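Amicyanin (Paracoccus versutus, PDB 1ID2) probably carries single electrons between redox partner proteins by means of its type 1 blue copper centre. Local coordinates at residues V36-G41 and I81-A86. Sequence-based numbering, arbitrary orientation.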
loop_
_atom_site.group_PDB
_atom_site.type_symbol
_atom_site.label_atom_id
_atom_site.label_comp_id
_atom_site.label_asym_id
_atom_site.label_seq_id
_atom_site.Cartn_x
_atom_site.Cartn_y
_atom_site.Cartn_z
ATOM N N VAL A 36 -5.260 5.760 6.804
ATOM C CA VAL A 36 -5.548 4.576 7.615
ATOM C C VAL A 36 -4.553 4.544 8.769
ATOM O O VAL A 36 -3.455 5.066 8.651
ATOM C CB VAL A 36 -5.500 3.232 6.757
ATOM C CG1 VAL A 36 -4.167 3.017 6.124
ATOM C CG2 VAL A 36 -5.811 2.052 7.619
ATOM N N THR A 37 -5.011 4.159 9.951
ATOM C CA THR A 37 -4.107 4.094 11.086
ATOM C C THR A 37 -4.151 2.741 11.827
ATOM O O THR A 37 -5.209 2.114 11.946
ATOM C CB THR A 37 -4.284 5.360 12.016
ATOM O OG1 THR A 37 -4.115 5.020 13.391
ATOM C CG2 THR A 37 -5.622 6.019 11.808
ATOM N N ILE A 38 -2.958 2.160 11.929
ATOM C CA ILE A 38 -2.730 0.821 12.467
ATOM C C ILE A 38 -1.665 0.942 13.559
ATOM O O ILE A 38 -1.035 1.992 13.712
ATOM C CB ILE A 38 -2.181 -0.146 11.374
ATOM C CG1 ILE A 38 -0.906 0.431 10.730
ATOM C CG2 ILE A 38 -3.213 -0.369 10.339
ATOM C CD1 ILE A 38 -0.161 -0.496 9.798
ATOM N N LYS A 39 -1.355 -0.171 14.205
ATOM C CA LYS A 39 -0.232 -0.222 15.139
ATOM C C LYS A 39 0.965 -0.875 14.450
ATOM O O LYS A 39 0.783 -1.622 13.478
ATOM C CB LYS A 39 -0.636 -1.012 16.386
ATOM C CG LYS A 39 -1.604 -0.265 17.290
ATOM C CD LYS A 39 -2.601 -1.207 17.933
ATOM C CE LYS A 39 -3.679 -1.659 16.948
ATOM N NZ LYS A 39 -4.664 -0.584 16.620
ATOM N N ALA A 40 2.180 -0.525 14.880
ATOM C CA ALA A 40 3.404 -1.114 14.321
ATOM C C ALA A 40 3.276 -2.614 14.365
ATOM O O ALA A 40 2.677 -3.152 15.299
ATOM C CB ALA A 40 4.617 -0.691 15.119
ATOM N N GLY A 41 3.780 -3.280 13.331
ATOM C CA GLY A 41 3.578 -4.705 13.200
ATOM C C GLY A 41 2.346 -5.134 12.414
ATOM O O GLY A 41 2.312 -6.270 11.944
ATOM N N ILE A 81 1.871 -4.576 2.734
ATOM C CA ILE A 81 3.051 -3.999 3.335
ATOM C C ILE A 81 2.827 -4.052 4.833
ATOM O O ILE A 81 1.766 -3.622 5.332
ATOM C CB ILE A 81 3.280 -2.512 2.903
ATOM C CG1 ILE A 81 3.463 -2.414 1.397
ATOM C CG2 ILE A 81 4.535 -1.972 3.575
ATOM C CD1 ILE A 81 3.740 -1.008 0.891
ATOM N N THR A 82 3.821 -4.587 5.542
ATOM C CA THR A 82 3.833 -4.589 6.995
ATOM C C THR A 82 4.648 -3.405 7.513
ATOM O O THR A 82 5.803 -3.235 7.141
ATOM C CB THR A 82 4.425 -5.898 7.502
ATOM O OG1 THR A 82 3.618 -6.979 7.017
ATOM C CG2 THR A 82 4.475 -5.924 9.022
ATOM N N PHE A 83 4.042 -2.613 8.396
ATOM C CA PHE A 83 4.651 -1.384 8.894
ATOM C C PHE A 83 5.170 -1.632 10.291
ATOM O O PHE A 83 4.401 -1.835 11.220
ATOM C CB PHE A 83 3.633 -0.235 8.924
ATOM C CG PHE A 83 3.342 0.341 7.574
ATOM C CD1 PHE A 83 2.360 -0.210 6.765
ATOM C CD2 PHE A 83 4.090 1.395 7.081
ATOM C CE1 PHE A 83 2.148 0.284 5.483
ATOM C CE2 PHE A 83 3.877 1.899 5.799
ATOM C CZ PHE A 83 2.915 1.344 5.003
ATOM N N ASN A 84 6.485 -1.600 10.435
ATOM C CA ASN A 84 7.113 -2.017 11.673
ATOM C C ASN A 84 7.302 -0.869 12.625
ATOM O O ASN A 84 7.276 -1.065 13.834
ATOM C CB ASN A 84 8.455 -2.668 11.387
ATOM C CG ASN A 84 8.325 -3.861 10.494
ATOM O OD1 ASN A 84 7.503 -4.750 10.734
ATOM N ND2 ASN A 84 9.094 -3.874 9.426
ATOM N N GLU A 85 7.473 0.334 12.089
ATOM C CA GLU A 85 7.740 1.487 12.933
ATOM C C GLU A 85 6.605 2.512 12.964
ATOM O O GLU A 85 6.049 2.852 11.919
ATOM C CB GLU A 85 9.029 2.161 12.477
ATOM C CG GLU A 85 10.299 1.510 12.977
ATOM C CD GLU A 85 11.483 2.448 12.882
ATOM O OE1 GLU A 85 11.467 3.506 13.557
ATOM O OE2 GLU A 85 12.395 2.162 12.080
ATOM N N ALA A 86 6.347 3.064 14.155
ATOM C CA ALA A 86 5.461 4.222 14.367
ATOM C C ALA A 86 5.824 5.439 13.504
ATOM O O ALA A 86 7.002 5.722 13.323
ATOM C CB ALA A 86 5.487 4.609 15.838
#
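Backbone hydrogen bonds join V36 to K102 and I104, laying the strand that ends at I38 along strand 100-105, and the contact with 81-86 opens at I38. There chi1 of 55° wedges CG1 between its own N and C, with CG2 anti to C, and an extended chi2 carries CD1 to 3.9 Å from F83 CB. The two side chains cross at about a right angle; I38 CD1 lies oblique to the F83 ring, whose one face takes I81 CG2. Strands 35-38 and 77-83 belong to different sheets of the blue-copper beta sandwich, so this apolar meeting joins the two sheets, with V44 touching both side chains. A40 points its CB toward 84-86: it is 3.0 Å from N84 O, a tight approach, while A40 CA makes a CH...O contact of 3.3 Å with F83 O. The same oxygen accepts the G41 amide, G41 N to F83 O 2.6 Å, short, in the carbonyl plane, and moderately bent at 151°. The phi of 91° at G41, a backbone shape in which a CB would collide with A40 O, fits glycine. Beyond, G41 O packs 3.7 Å from T82 CG2, while T82 OG1 hydrogen-bonds to T43 OG1.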